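Side-chain contacts in FACT complex subunit SPT16 (Ashbya gossypii, PDB 6A8M), which is the Spt16 subunit of FACT, a histone chaperone that probably reorganizes nucleosomes during transcription, replication and repair, here represented by its N-terminal peptidase-like domain: residues A[435-438]-A[439-442]; A[195-198]-A[199-203]. All coordinates share one frame; numbering follows the deposited sequence.

Contact 1 (A[435-438]-A[439-442])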
# COMPACT_ATOMS: atom_id res chain seq x y z
N THR A 435 -11.68 8.63 16.45
CA THR A 435 -12.46 7.86 17.42
C THR A 435 -13.16 6.65 16.79
O THR A 435 -13.56 6.65 15.62
CB THR A 435 -13.51 8.75 18.12
OG1 THR A 435 -14.23 7.97 19.07
CG2 THR A 435 -14.51 9.30 17.10
N LYS A 436 -13.28 5.60 17.59
CA LYS A 436 -14.14 4.47 17.28
C LYS A 436 -15.01 4.12 18.48
O LYS A 436 -15.62 3.05 18.49
CB LYS A 436 -13.33 3.25 16.85
CG LYS A 436 -12.17 2.92 17.81
CD LYS A 436 -11.10 2.13 17.08
CE LYS A 436 -9.95 1.74 17.99
NZ LYS A 436 -8.76 1.31 17.18
N SER A 437 -15.06 4.98 19.49
CA SER A 437 -15.91 4.72 20.64
C SER A 437 -17.35 4.73 20.18
O SER A 437 -17.75 5.62 19.43
CB SER A 437 -15.67 5.78 21.71
OG SER A 437 -14.34 5.67 22.19
N ARG A 438 -18.13 3.74 20.62
CA ARG A 438 -19.51 3.63 20.15
C ARG A 438 -20.29 4.91 20.41
O ARG A 438 -21.05 5.38 19.55
CB ARG A 438 -20.21 2.43 20.81
CG ARG A 438 -21.66 2.27 20.32
CD ARG A 438 -22.21 0.85 20.50
NE ARG A 438 -22.15 0.37 21.89
CZ ARG A 438 -23.04 0.68 22.83
NH1 ARG A 438 -24.06 1.48 22.55
NH2 ARG A 438 -22.91 0.18 24.05
N SER A 439 -20.08 5.54 21.57
CA SER A 439 -20.80 6.75 21.91
C SER A 439 -20.54 7.89 20.94
O SER A 439 -21.32 8.84 20.91
CB SER A 439 -20.44 7.20 23.33
OG SER A 439 -19.04 7.44 23.41
N GLN A 440 -19.44 7.83 20.18
CA GLN A 440 -19.05 8.90 19.28
C GLN A 440 -19.25 8.57 17.81
O GLN A 440 -19.05 9.46 16.97
CB GLN A 440 -17.59 9.30 19.49
CG GLN A 440 -17.36 10.00 20.82
CD GLN A 440 -15.93 10.35 21.03
OE1 GLN A 440 -15.11 9.48 21.33
NE2 GLN A 440 -15.60 11.62 20.85
N ILE A 441 -19.59 7.33 17.48
CA ILE A 441 -19.95 6.97 16.12
C ILE A 441 -21.44 6.64 16.00
O ILE A 441 -21.91 6.19 14.94
CB ILE A 441 -19.05 5.83 15.56
CG1 ILE A 441 -19.03 4.54 16.41
CG2 ILE A 441 -17.61 6.33 15.49
CD1 ILE A 441 -20.26 3.67 16.37
N SER A 442 -22.20 6.89 17.07
CA SER A 442 -23.63 6.64 17.12
C SER A 442 -24.38 7.96 17.07
O SER A 442 -24.04 8.90 17.79
CB SER A 442 -24.02 5.89 18.39
OG SER A 442 -23.41 4.61 18.41
O HOH W 1 -24.89 3.04 20.12
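An ST turn at Thr435 leads into the short, weakly bonded helical turn 438-441 near the C-terminal end of the modelled chain, beside strand 298-308. Thr435 OG1 accepts from Ser437 N at 3.1 Å and donates to Gln440 OE1 at 2.9 Å. With the hydroxyl trans to the backbone nitrogen (chi1 -179°), it faces both partners; it meets the amide oxygen well above the carbonyl plane, 65° out of it, as the two side chains cross. Gln440 CB also packs 3.9 Å from Thr435 CG2. Gln440 N closes the turn onto Ser437 O at 2.9 Å. One step on, Arg438 O is gripped from opposite faces of its plane, by Ile441 N and by Ser442 OG. The hydroxyl bond is the shorter, Ser442 OG to Arg438 O being 2.7 Å. A water accepts from Arg438 NH1 in the guanidinium plane and donates to Ser442 OG, while Arg438 NE forms a salt bridge with Asp319 on helix 312-332. A valine in place of Thr435 would probably leave Ser437 N and Gln440 OE1 without their shared hydroxyl, and the glutamine amide freer to swing. Hydroxyls thus do much of the bonding here: one bridges the entrance to the turn, the other supplements its thin backbone bonding at the exit.

Contact 2 (A[195-198]-A[199-203])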
# COMPACT_ATOMS: atom_id res chain seq x y z
N PHE A 195 -9.60 13.04 7.09
CA PHE A 195 -10.64 12.80 6.09
C PHE A 195 -11.76 11.92 6.63
O PHE A 195 -12.92 12.12 6.25
CB PHE A 195 -10.00 12.23 4.82
CG PHE A 195 -9.29 13.29 4.03
CD1 PHE A 195 -10.03 14.17 3.25
CD2 PHE A 195 -7.93 13.48 4.14
CE1 PHE A 195 -9.41 15.21 2.56
CE2 PHE A 195 -7.30 14.51 3.45
CZ PHE A 195 -8.04 15.37 2.66
N MET A 196 -11.46 10.97 7.52
CA MET A 196 -12.56 10.25 8.17
C MET A 196 -13.42 11.20 9.00
O MET A 196 -14.66 11.09 9.01
CB MET A 196 -12.03 9.09 9.03
CG MET A 196 -13.14 8.22 9.64
SD MET A 196 -14.31 7.52 8.44
CE MET A 196 -13.31 6.24 7.71
N ASN A 197 -12.78 12.16 9.69
CA ASN A 197 -13.55 13.17 10.41
C ASN A 197 -14.46 13.95 9.48
O ASN A 197 -15.63 14.20 9.80
CB ASN A 197 -12.63 14.13 11.15
CG ASN A 197 -13.42 15.22 11.86
OD1 ASN A 197 -14.16 14.93 12.80
ND2 ASN A 197 -13.33 16.47 11.38
N LEU A 198 -13.92 14.39 8.33
CA LEU A 198 -14.73 15.13 7.36
C LEU A 198 -15.87 14.28 6.86
O LEU A 198 -16.99 14.76 6.67
CB LEU A 198 -13.88 15.57 6.17
CG LEU A 198 -12.95 16.76 6.27
CD1 LEU A 198 -12.24 16.88 4.94
CD2 LEU A 198 -13.72 18.03 6.60
N LEU A 199 -15.57 13.00 6.62
CA LEU A 199 -16.58 12.07 6.14
C LEU A 199 -17.71 11.95 7.15
O LEU A 199 -18.89 11.98 6.79
CB LEU A 199 -15.95 10.72 5.88
CG LEU A 199 -16.82 9.72 5.12
CD1 LEU A 199 -15.90 8.77 4.37
CD2 LEU A 199 -17.73 8.94 6.08
N SER A 200 -17.36 11.75 8.42
CA SER A 200 -18.41 11.61 9.43
C SER A 200 -19.30 12.85 9.46
O SER A 200 -20.53 12.73 9.49
CB SER A 200 -17.80 11.35 10.80
OG SER A 200 -18.82 11.34 11.80
N ASP A 201 -18.70 14.05 9.45
CA ASP A 201 -19.50 15.27 9.52
C ASP A 201 -20.46 15.38 8.34
O ASP A 201 -21.61 15.79 8.51
CB ASP A 201 -18.59 16.50 9.55
CG ASP A 201 -17.92 16.69 10.89
OD1 ASP A 201 -18.26 15.93 11.83
OD2 ASP A 201 -17.06 17.59 11.00
N GLU A 202 -19.99 15.04 7.14
CA GLU A 202 -20.84 15.09 5.95
C GLU A 202 -21.94 14.04 6.00
O GLU A 202 -23.09 14.30 5.62
CB GLU A 202 -20.00 14.91 4.69
CG GLU A 202 -19.27 16.15 4.24
CD GLU A 202 -19.44 16.40 2.74
OE1 GLU A 202 -20.42 15.87 2.15
OE2 GLU A 202 -18.60 17.13 2.16
N LEU A 203 -21.59 12.83 6.44
CA LEU A 203 -22.57 11.77 6.58
C LEU A 203 -23.69 12.19 7.53
O LEU A 203 -24.88 12.14 7.18
CB LEU A 203 -21.87 10.51 7.08
CG LEU A 203 -22.77 9.34 7.43
CD1 LEU A 203 -23.56 8.94 6.20
CD2 LEU A 203 -21.92 8.19 7.93
O HOH W 2 -15.53 18.35 13.00
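Met196 lays its sulfur beside one branch of Leu199, Met196 SD to Leu199 CD2 at 4.4 Å, a loose apolar contact along helix 179-208 in the M24 peptidase-like fold. The pair lies on the buried side of the helix, where both side chains touch Ala289 of strand 285-295 and Leu199 also reaches Val222 of helix 215-224. Phe195 adds an edge-to-face stack with Trp256. Between the two segments run four successive i to i+4 backbone bonds: Leu199 N to Phe195 O at 2.8 Å, then Ser200 to Met196, Asp201 to Asn197 and Glu202 to Leu198. This is the regular bonding of an alpha-helix, which brings residues four apart to the same side. Leu199 CB rests 3.4 Å from both Phe195 O and Met196 O.

The polar pair Asn197 and Asp201 is spaced one helical turn apart. Asn197 swings its CG away from its own backbone nitrogen (chi1 178°), which carries the amide along the helix toward the carboxylate. The side chains cross obliquely, the amide and carboxylate planes turned 74° apart. Asn197 ND2 stays 3.9 Å from Asp201 OD2, and a water bridges the two. This water accepts a weak bond from Asn197 ND2 at 3.3 Å and donates a firmer one to Asp201 OD2 at 2.6 Å.

How the contacts relate
Followed from the N terminus, contact 2 comes first, in the second half of helix 179-208, and contact 1 comes much later, after strand 427-430. They lie in series, neither enclosing nor crossing the other, and neither closes a loop, since each joins residues within one unbroken stretch. In space they are close: their centres are 13 Å apart and their nearest atoms about 6 Å, without touching. Tyr434, just before contact 1, packs on Met196, Asn197 and Ser200 of contact 2. Strand 298-308 is a second common neighbour: Arg304 meets Met196 by its side chain and gives a hydrogen bond from NE to Thr435 O, so the long helix and the C-terminal turn border the same strand.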